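PDB 4K70: UL37 from Suid herpesvirus 1, which is an inner tegument protein that probably helps control trafficking of the virus particle inside the cell, represented here by its N-terminal half. Local coordinates for residues N228-L231 and R232-A236; A329-S332 and P333-V337; A474-A477 and Q478-G482; D393-R396 and A397-V401. All blocks are in the same frame, centred on the assembly; numbering follows the deposited sequence.

Contact 1: residues N228-L231 and R232-A236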
loop_
_atom_site.group_PDB
_atom_site.type_symbol
_atom_site.label_atom_id
_atom_site.label_comp_id
_atom_site.label_asym_id
_atom_site.label_seq_id
_atom_site.Cartn_x
_atom_site.Cartn_y
_atom_site.Cartn_z
ATOM N N ASN A 228 15.686 -17.224 -13.452
ATOM C CA ASN A 228 14.624 -18.158 -13.138
ATOM C C ASN A 228 14.507 -19.100 -14.318
ATOM O O ASN A 228 14.213 -18.666 -15.433
ATOM C CB ASN A 228 13.307 -17.420 -12.916
ATOM C CG ASN A 228 12.179 -18.347 -12.530
ATOM O OD1 ASN A 228 11.737 -19.171 -13.326
ATOM N ND2 ASN A 228 11.695 -18.210 -11.304
ATOM N N PRO A 229 14.763 -20.392 -14.087
ATOM C CA PRO A 229 14.767 -21.392 -15.161
ATOM C C PRO A 229 13.424 -21.517 -15.881
ATOM O O PRO A 229 13.414 -21.715 -17.099
ATOM C CB PRO A 229 15.127 -22.696 -14.431
ATOM C CG PRO A 229 14.878 -22.418 -12.975
ATOM C CD PRO A 229 15.169 -20.967 -12.794
ATOM N N THR A 230 12.313 -21.390 -15.162
ATOM C CA THR A 230 11.008 -21.521 -15.808
ATOM C C THR A 230 10.680 -20.319 -16.718
ATOM O O THR A 230 10.138 -20.489 -17.810
ATOM C CB THR A 230 9.885 -21.839 -14.787
ATOM O OG1 THR A 230 8.749 -21.005 -15.027
ATOM C CG2 THR A 230 10.379 -21.631 -13.365
ATOM N N LEU A 231 11.040 -19.116 -16.275
ATOM C CA LEU A 231 10.964 -17.927 -17.124
ATOM C C LEU A 231 11.868 -18.091 -18.338
ATOM O O LEU A 231 11.489 -17.769 -19.464
ATOM C CB LEU A 231 11.395 -16.682 -16.347
ATOM C CG LEU A 231 11.437 -15.371 -17.137
ATOM C CD1 LEU A 231 10.042 -15.010 -17.697
ATOM C CD2 LEU A 231 11.980 -14.251 -16.274
ATOM N N ARG A 232 13.079 -18.580 -18.089
ATOM C CA ARG A 232 14.056 -18.811 -19.144
ATOM C C ARG A 232 13.517 -19.762 -20.220
ATOM O O ARG A 232 13.615 -19.473 -21.415
ATOM C CB ARG A 232 15.353 -19.342 -18.531
ATOM C CG ARG A 232 16.486 -19.519 -19.504
ATOM C CD ARG A 232 17.765 -19.922 -18.773
ATOM N NE ARG A 232 18.701 -18.805 -18.659
ATOM C CZ ARG A 232 19.780 -18.654 -19.423
ATOM N NH1 ARG A 232 20.077 -19.556 -20.354
ATOM N NH2 ARG A 232 20.575 -17.609 -19.246
ATOM N N GLU A 233 12.930 -20.880 -19.793
ATOM C CA GLU A 233 12.351 -21.859 -20.715
ATOM C C GLU A 233 11.164 -21.290 -21.471
ATOM O O GLU A 233 10.924 -21.619 -22.635
ATOM C CB GLU A 233 11.856 -23.093 -19.960
ATOM C CG GLU A 233 12.907 -23.824 -19.161
ATOM C CD GLU A 233 12.288 -24.903 -18.295
ATOM O OE1 GLU A 233 12.951 -25.366 -17.340
ATOM O OE2 GLU A 233 11.127 -25.276 -18.573
ATOM N N GLN A 234 10.385 -20.462 -20.801
ATOM C CA GLN A 234 9.174 -19.965 -21.424
ATOM C C GLN A 234 9.482 -18.887 -22.451
ATOM O O GLN A 234 8.828 -18.814 -23.483
ATOM C CB GLN A 234 8.183 -19.470 -20.380
ATOM C CG GLN A 234 7.305 -20.568 -19.825
ATOM C CD GLN A 234 6.449 -20.084 -18.679
ATOM O OE1 GLN A 234 5.227 -20.181 -18.720
ATOM N NE2 GLN A 234 7.091 -19.557 -17.643
ATOM N N PHE A 235 10.479 -18.055 -22.182
ATOM C CA PHE A 235 10.907 -17.119 -23.212
ATOM C C PHE A 235 11.470 -17.841 -24.436
ATOM O O PHE A 235 11.130 -17.508 -25.574
ATOM C CB PHE A 235 11.935 -16.122 -22.701
ATOM C CG PHE A 235 12.513 -15.270 -23.795
ATOM C CD1 PHE A 235 11.794 -14.209 -24.311
ATOM C CD2 PHE A 235 13.762 -15.556 -24.330
ATOM C CE1 PHE A 235 12.318 -13.430 -25.335
ATOM C CE2 PHE A 235 14.287 -14.786 -25.351
ATOM C CZ PHE A 235 13.565 -13.719 -25.852
ATOM N N ALA A 236 12.336 -18.823 -24.198
ATOM C CA ALA A 236 12.991 -19.554 -25.280
ATOM C C ALA A 236 11.993 -20.233 -26.218
ATOM O O ALA A 236 12.130 -20.169 -27.435
ATOM C CB ALA A 236 13.979 -20.567 -24.713
#
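Main-chain N-H groups of R232, E233 and F235 bond to the carbonyl oxygens four residues back, of N228, P229 and L231, so the first turn of helix 229-240 is regular from its start; R232 N reaches N228 O at 2.9 Å, in the carbonyl plane. T230 O is the exception in that it accepts twice from one residue. Q234 N comes to it at 3.0 Å and Q234 NE2 at 3.2 Å, from opposite faces of the carbonyl plane, Q234 NE2 standing 65° out of that plane and so not on a lone pair. The chain of Q234, extended beyond CG, runs beside T230 in the same direction, which brings its amide back over this oxygen, while Q234 OE1 bonds to Q202. N228 is the N-cap of the helix: its OD1 accepts from L231 N at 3.0 Å, and weakly from T230 N, although the position of OD1 is less certain. On its other branch, N228 ND2 donates to D145. E233 lays CG against P229 O at 3.0 Å. L231 packs on A219 and F223 of helix 208-223 and on L148 of helix 144-149, and R232 NH2 forms a salt bridge with D273.

Contact 2: residues A329-S332 and P333-V337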
loop_
_atom_site.group_PDB
_atom_site.type_symbol
_atom_site.label_atom_id
_atom_site.label_comp_id
_atom_site.label_asym_id
_atom_site.label_seq_id
_atom_site.Cartn_x
_atom_site.Cartn_y
_atom_site.Cartn_z
ATOM N N ALA A 329 -12.766 3.215 -17.709
ATOM C CA ALA A 329 -13.944 2.600 -17.087
ATOM C C ALA A 329 -13.646 1.963 -15.730
ATOM O O ALA A 329 -14.566 1.584 -14.996
ATOM C CB ALA A 329 -14.531 1.570 -18.010
ATOM N N SER A 330 -12.361 1.823 -15.412
ATOM C CA SER A 330 -11.924 1.119 -14.203
ATOM C C SER A 330 -12.223 1.916 -12.938
ATOM O O SER A 330 -11.922 3.108 -12.860
ATOM C CB SER A 330 -10.413 0.844 -14.268
ATOM O OG SER A 330 -10.087 -0.050 -15.320
ATOM N N ALA A 331 -12.786 1.251 -11.935
ATOM C CA ALA A 331 -13.113 1.915 -10.680
ATOM C C ALA A 331 -12.385 1.287 -9.496
ATOM O O ALA A 331 -12.743 1.529 -8.353
ATOM C CB ALA A 331 -14.641 1.909 -10.437
ATOM N N SER A 332 -11.375 0.469 -9.763
ATOM C CA SER A 332 -10.598 -0.129 -8.676
ATOM C C SER A 332 -9.203 -0.357 -9.186
ATOM O O SER A 332 -8.989 -0.338 -10.388
ATOM C CB SER A 332 -11.202 -1.467 -8.233
ATOM O OG SER A 332 -11.048 -2.462 -9.240
ATOM N N PRO A 333 -8.251 -0.577 -8.267
ATOM C CA PRO A 333 -6.862 -0.877 -8.615
ATOM C C PRO A 333 -6.761 -2.114 -9.476
ATOM O O PRO A 333 -5.997 -2.096 -10.430
ATOM C CB PRO A 333 -6.209 -1.155 -7.259
ATOM C CG PRO A 333 -7.065 -0.425 -6.275
ATOM C CD PRO A 333 -8.448 -0.413 -6.815
ATOM N N LEU A 334 -7.497 -3.175 -9.152
ATOM C CA LEU A 334 -7.348 -4.412 -9.912
ATOM C C LEU A 334 -7.763 -4.172 -11.352
ATOM O O LEU A 334 -7.063 -4.547 -12.284
ATOM C CB LEU A 334 -8.175 -5.555 -9.314
ATOM C CG LEU A 334 -8.185 -6.813 -10.191
ATOM C CD1 LEU A 334 -6.765 -7.289 -10.533
ATOM C CD2 LEU A 334 -8.976 -7.934 -9.545
ATOM N N GLN A 335 -8.912 -3.534 -11.527
ATOM C CA GLN A 335 -9.438 -3.286 -12.860
ATOM C C GLN A 335 -8.466 -2.512 -13.743
ATOM O O GLN A 335 -8.215 -2.892 -14.888
ATOM C CB GLN A 335 -10.776 -2.548 -12.759
ATOM C CG GLN A 335 -11.882 -3.417 -12.155
ATOM C CD GLN A 335 -13.166 -2.643 -11.880
ATOM O OE1 GLN A 335 -13.364 -1.546 -12.390
ATOM N NE2 GLN A 335 -14.040 -3.216 -11.058
ATOM N N VAL A 336 -7.918 -1.426 -13.217
ATOM C CA VAL A 336 -7.102 -0.563 -14.052
ATOM C C VAL A 336 -5.744 -1.227 -14.325
ATOM O O VAL A 336 -5.259 -1.198 -15.451
ATOM C CB VAL A 336 -6.947 0.869 -13.462
ATOM C CG1 VAL A 336 -6.179 0.839 -12.141
ATOM C CG2 VAL A 336 -6.235 1.795 -14.474
ATOM N N VAL A 337 -5.148 -1.850 -13.309
ATOM C CA VAL A 337 -3.870 -2.530 -13.507
ATOM C C VAL A 337 -4.007 -3.719 -14.452
ATOM O O VAL A 337 -3.128 -3.971 -15.261
ATOM C CB VAL A 337 -3.258 -2.991 -12.177
ATOM C CG1 VAL A 337 -1.936 -3.694 -12.439
ATOM C CG2 VAL A 337 -3.074 -1.797 -11.260
HETATM O O HOH W 1 -12.116 -5.012 -8.901
#
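S330 packs CB against CB of V336 at 3.6 Å, where the loop after helix 321-329 folds back over the start of helix 333-342. Its OG lies beside the backbone N and is hydrogen-bonded to the carbonyl of A326, which ties the loop to the preceding helix; V336 N, although near this hydroxyl, has too poor an angle for a bond with it. At A331 the main-chain N-H is taken up by the side chain of Q335, A331 N lying 2.9 Å from Q335 OE1. The N-H...O angle of 176° makes the bond nearly straight at the hydrogen. Even so, the donor stands 40° out of the amide carbonyl plane and is not on a lone pair. An extended chain beyond CG carries the Q335 amide across to this loop nitrogen, while A331 O accepts from R434. S332 follows, with OG between its backbone N and carbonyl carbon (chi1 69°). From there OG accepts a weak bond from Q335 N at 3.3 Å and meets Q335 CG at 3.2 Å. A water lies 2.8 Å from S332 OG and accepts weakly from Q335 NE2. The carbonyl S332 O receives V336 N at 3.2 Å, the first i to i+4 bond of the new helix. Proline directly after a serine N-cap, with the serine hydroxyl facing the third residue of the helix, is a familiar way of starting an alpha-helix.

Contact 3: residues A474-A477 and Q478-G482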
loop_
_atom_site.group_PDB
_atom_site.type_symbol
_atom_site.label_atom_id
_atom_site.label_comp_id
_atom_site.label_asym_id
_atom_site.label_seq_id
_atom_site.Cartn_x
_atom_site.Cartn_y
_atom_site.Cartn_z
ATOM N N ALA A 474 -10.021 14.537 18.859
ATOM C CA ALA A 474 -10.363 15.499 17.819
ATOM C C ALA A 474 -9.104 15.950 17.093
ATOM O O ALA A 474 -9.091 16.077 15.871
ATOM C CB ALA A 474 -11.090 16.686 18.417
ATOM N N PHE A 475 -8.038 16.175 17.853
ATOM C CA PHE A 475 -6.764 16.543 17.261
ATOM C C PHE A 475 -6.277 15.430 16.344
ATOM O O PHE A 475 -5.856 15.683 15.218
ATOM C CB PHE A 475 -5.731 16.826 18.342
ATOM C CG PHE A 475 -4.340 16.972 17.816
ATOM C CD1 PHE A 475 -3.971 18.099 17.103
ATOM C CD2 PHE A 475 -3.396 15.980 18.036
ATOM C CE1 PHE A 475 -2.685 18.237 16.614
ATOM C CE2 PHE A 475 -2.112 16.108 17.553
ATOM C CZ PHE A 475 -1.755 17.239 16.840
ATOM N N ARG A 476 -6.356 14.193 16.823
ATOM C CA ARG A 476 -5.930 13.055 16.018
ATOM C C ARG A 476 -6.773 12.900 14.750
ATOM O O ARG A 476 -6.230 12.673 13.670
ATOM C CB ARG A 476 -5.905 11.764 16.848
ATOM C CG ARG A 476 -4.689 11.683 17.767
ATOM C CD ARG A 476 -4.528 10.327 18.431
ATOM N NE ARG A 476 -4.213 9.249 17.495
ATOM C CZ ARG A 476 -2.988 8.789 17.266
ATOM N NH1 ARG A 476 -1.952 9.330 17.891
ATOM N NH2 ARG A 476 -2.794 7.794 16.403
ATOM N N ALA A 477 -8.090 13.036 14.885
ATOM C CA ALA A 477 -9.010 12.919 13.752
ATOM C C ALA A 477 -8.743 13.955 12.653
ATOM O O ALA A 477 -8.755 13.628 11.464
ATOM C CB ALA A 477 -10.455 13.021 14.229
ATOM N N GLN A 478 -8.515 15.200 13.059
ATOM C CA GLN A 478 -8.271 16.295 12.118
ATOM C C GLN A 478 -6.860 16.219 11.557
ATOM O O GLN A 478 -6.657 16.213 10.341
ATOM C CB GLN A 478 -8.491 17.653 12.802
ATOM C CG GLN A 478 -7.872 18.845 12.073
ATOM C CD GLN A 478 -6.506 19.235 12.626
ATOM O OE1 GLN A 478 -6.272 19.176 13.837
ATOM N NE2 GLN A 478 -5.597 19.638 11.738
ATOM N N SER A 479 -5.893 16.151 12.462
ATOM C CA SER A 479 -4.482 16.164 12.103
ATOM C C SER A 479 -4.046 14.964 11.258
ATOM O O SER A 479 -3.054 15.036 10.537
ATOM C CB SER A 479 -3.637 16.240 13.375
ATOM O OG SER A 479 -2.284 15.950 13.097
ATOM N N ARG A 480 -4.780 13.857 11.352
ATOM C CA ARG A 480 -4.404 12.636 10.641
ATOM C C ARG A 480 -5.314 12.338 9.459
ATOM O O ARG A 480 -4.851 12.003 8.369
ATOM C CB ARG A 480 -4.395 11.433 11.590
ATOM C CG ARG A 480 -3.127 11.282 12.412
ATOM C CD ARG A 480 -3.396 10.588 13.752
ATOM N NE ARG A 480 -3.737 9.169 13.630
ATOM C CZ ARG A 480 -2.853 8.222 13.337
ATOM N NH1 ARG A 480 -1.592 8.551 13.117
ATOM N NH2 ARG A 480 -3.222 6.950 13.261
ATOM N N TRP A 481 -6.614 12.465 9.671
ATOM C CA TRP A 481 -7.572 12.030 8.668
ATOM C C TRP A 481 -8.368 13.166 8.020
ATOM O O TRP A 481 -9.127 12.932 7.082
ATOM C CB TRP A 481 -8.542 11.044 9.298
ATOM C CG TRP A 481 -7.880 9.863 9.946
ATOM C CD1 TRP A 481 -7.612 9.692 11.278
ATOM C CD2 TRP A 481 -7.413 8.683 9.289
ATOM N NE1 TRP A 481 -7.019 8.473 11.487
ATOM C CE2 TRP A 481 -6.880 7.836 10.280
ATOM C CE3 TRP A 481 -7.390 8.261 7.955
ATOM C CZ2 TRP A 481 -6.338 6.593 9.978
ATOM C CZ3 TRP A 481 -6.858 7.018 7.662
ATOM C CH2 TRP A 481 -6.345 6.204 8.663
ATOM N N GLY A 482 -8.210 14.382 8.536
ATOM C CA GLY A 482 -8.919 15.532 8.005
ATOM C C GLY A 482 -10.400 15.550 8.341
ATOM O O GLY A 482 -11.194 16.149 7.617
#
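F475 O accepts S479 N at 2.8 Å, the shortest of the main-chain bonds that continue the i to i+4 pattern through the last turn of helix 464-481. This C-terminal turn ends at G482, the first residue to leave helical angles, with positive phi. The bond from W481 N to A477 O is off-line, its donor 48° out of the carbonyl plane. On one side S479 CB sits over a face of the F475 ring, 4.1 Å from its centroid and 17° off the normal, a CH-pi contact. On another, R476 and R480 run side by side in the same direction, both bent at chi3, with guanidinium planes 39° apart. The closeness of two cations is consistent with shared acidic partners: D173 forms salt bridges with R476 NE and R480 NE and accepts from W481 NE1, and D175 bridges R476 NH2. These carboxylates would be expected to offset the charge of the pair, and they tie the helix end to D173, just before helix 175-188, and to D175 at its first position. W481 also meets Y172, ring against ring. Within the arginine pair, R476 NH2 lies over the centre of the R480 guanidinium, 3.0 Å above its plane and 3.1 Å from R480 CZ.

Contact 4: residues D393-R396 and A397-V401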
loop_
_atom_site.group_PDB
_atom_site.type_symbol
_atom_site.label_atom_id
_atom_site.label_comp_id
_atom_site.label_asym_id
_atom_site.label_seq_id
_atom_site.Cartn_x
_atom_site.Cartn_y
_atom_site.Cartn_z
ATOM N N ASP A 393 -1.201 5.684 5.673
ATOM C CA ASP A 393 -0.007 5.677 4.830
ATOM C C ASP A 393 -0.347 5.848 3.351
ATOM O O ASP A 393 0.358 6.537 2.612
ATOM C CB ASP A 393 0.765 4.373 4.997
ATOM C CG ASP A 393 2.052 4.362 4.201
ATOM O OD1 ASP A 393 2.986 5.076 4.608
ATOM O OD2 ASP A 393 2.134 3.650 3.176
ATOM N N TYR A 394 -1.409 5.190 2.911
ATOM C CA TYR A 394 -1.785 5.324 1.501
ATOM C C TYR A 394 -2.401 6.693 1.231
ATOM O O TYR A 394 -2.160 7.275 0.185
ATOM C CB TYR A 394 -2.693 4.201 1.015
ATOM C CG TYR A 394 -3.041 4.357 -0.455
ATOM C CD1 TYR A 394 -2.041 4.387 -1.422
ATOM C CD2 TYR A 394 -4.362 4.484 -0.876
ATOM C CE1 TYR A 394 -2.336 4.532 -2.771
ATOM C CE2 TYR A 394 -4.670 4.637 -2.223
ATOM C CZ TYR A 394 -3.649 4.655 -3.168
ATOM O OH TYR A 394 -3.937 4.797 -4.505
ATOM N N VAL A 395 -3.160 7.227 2.190
ATOM C CA VAL A 395 -3.672 8.585 2.064
ATOM C C VAL A 395 -2.523 9.566 1.807
ATOM O O VAL A 395 -2.599 10.406 0.919
ATOM C CB VAL A 395 -4.440 9.028 3.304
ATOM C CG1 VAL A 395 -4.767 10.502 3.201
ATOM C CG2 VAL A 395 -5.726 8.219 3.446
ATOM N N ARG A 396 -1.459 9.432 2.590
ATOM C CA ARG A 396 -0.265 10.258 2.457
ATOM C C ARG A 396 0.485 10.005 1.149
ATOM O O ARG A 396 0.951 10.944 0.510
ATOM C CB ARG A 396 0.675 9.998 3.642
ATOM C CG ARG A 396 0.155 10.512 4.991
ATOM C CD ARG A 396 1.017 9.998 6.153
ATOM N NE ARG A 396 0.662 10.619 7.430
ATOM C CZ ARG A 396 1.062 10.167 8.619
ATOM N NH1 ARG A 396 1.817 9.076 8.697
ATOM N NH2 ARG A 396 0.694 10.795 9.731
ATOM N N ALA A 397 0.631 8.736 0.765
ATOM C CA ALA A 397 1.338 8.405 -0.474
ATOM C C ALA A 397 0.561 8.922 -1.686
ATOM O O ALA A 397 1.151 9.391 -2.657
ATOM C CB ALA A 397 1.539 6.925 -0.592
ATOM N N TYR A 398 -0.767 8.838 -1.619
ATOM C CA TYR A 398 -1.623 9.315 -2.713
ATOM C C TYR A 398 -1.557 10.830 -2.871
ATOM O O TYR A 398 -1.420 11.348 -3.972
ATOM C CB TYR A 398 -3.075 8.891 -2.469
ATOM C CG TYR A 398 -4.031 9.347 -3.568
ATOM C CD1 TYR A 398 -4.247 8.561 -4.690
ATOM C CD2 TYR A 398 -4.703 10.559 -3.484
ATOM C CE1 TYR A 398 -5.112 8.968 -5.705
ATOM C CE2 TYR A 398 -5.577 10.977 -4.510
ATOM C CZ TYR A 398 -5.775 10.167 -5.604
ATOM O OH TYR A 398 -6.649 10.550 -6.624
ATOM N N THR A 399 -1.666 11.541 -1.758
ATOM C CA THR A 399 -1.574 12.999 -1.755
ATOM C C THR A 399 -0.257 13.480 -2.375
ATOM O O THR A 399 -0.242 14.391 -3.205
ATOM C CB THR A 399 -1.750 13.526 -0.315
ATOM O OG1 THR A 399 -3.066 13.186 0.135
ATOM C CG2 THR A 399 -1.578 15.039 -0.230
ATOM N N ASP A 400 0.843 12.846 -1.980
ATOM C CA ASP A 400 2.151 13.135 -2.557
ATOM C C ASP A 400 2.164 13.003 -4.080
ATOM O O ASP A 400 2.662 13.874 -4.775
ATOM C CB ASP A 400 3.210 12.204 -1.969
ATOM C CG ASP A 400 3.788 12.725 -0.653
ATOM O OD1 ASP A 400 3.384 13.827 -0.219
ATOM O OD2 ASP A 400 4.666 12.038 -0.072
ATOM N N VAL A 401 1.630 11.898 -4.586
ATOM C CA VAL A 401 1.550 11.680 -6.018
ATOM C C VAL A 401 0.611 12.698 -6.680
ATOM O O VAL A 401 0.951 13.281 -7.707
ATOM C CB VAL A 401 1.093 10.237 -6.336
ATOM C CG1 VAL A 401 0.663 10.117 -7.790
ATOM C CG2 VAL A 401 2.205 9.224 -6.001
#
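Y394 and Y398 project from successive turns of helix 392-402 and their side chains cross at a slant rather than stacking. In both, CG lies anti to the main-chain N; this shared chi1 brings the end of Y394 nearer the next turn, with its ring over Y398 CB, while the end of Y398 leads away from Y394's turn. Their chi2 values, 59° and 88°, turn the rings differently. Y398 CB lies over one face of the Y394 ring, whereas Y394 OH approaches Y398 CD1 at 3.8 Å and Y394 CZ is 4.2 Å from the same carbon. That hydroxyl is anchored by a hydrogen bond to the carbonyl of M431, which fixes the far end of the Y394 ring against the end of helix 422-431, and Y388 meets the ring as well. A397 CB adds a looser apolar contact, 4.5 Å from Y394 CD1. On the exposed side T399 is turned back along the helix. With OG1 beside its own N (chi1 -63°), the hydroxyl donates to V395 O at 2.9 Å, and T399 N bonds to the same oxygen at 3.1 Å; the two donors come from opposite faces of the carbonyl plane. The doubly gripped carbonyl is a common way for a helical threonine to satisfy its hydroxyl, and the tyrosine pair is i to i+4 packing along an alpha-helix, here next to the calcium site that includes D387.

All four contacts are local, within one helix or at its start, in a mostly helical chain without strands. Contacts 1 and 2 are partly buried and concern helix beginnings, where capping side chains take up N-H groups; contact 3 is a surface contact at a helix end, and contact 4 one along a helix. Contact 1 rests on an asparagine cap and a glutamine amide returning to a main-chain carbonyl, contact 2 on amide and hydroxyl groups, contact 3 on charge, contact 4 on aromatic packing. Contacts 3 and 4 approach within about 5 Å at their nearest atoms, and L392 touches R480 and W481. M431 joins contacts 2 and 4. Contact 1 stands apart, its centre about 51 Å from that of contact 3.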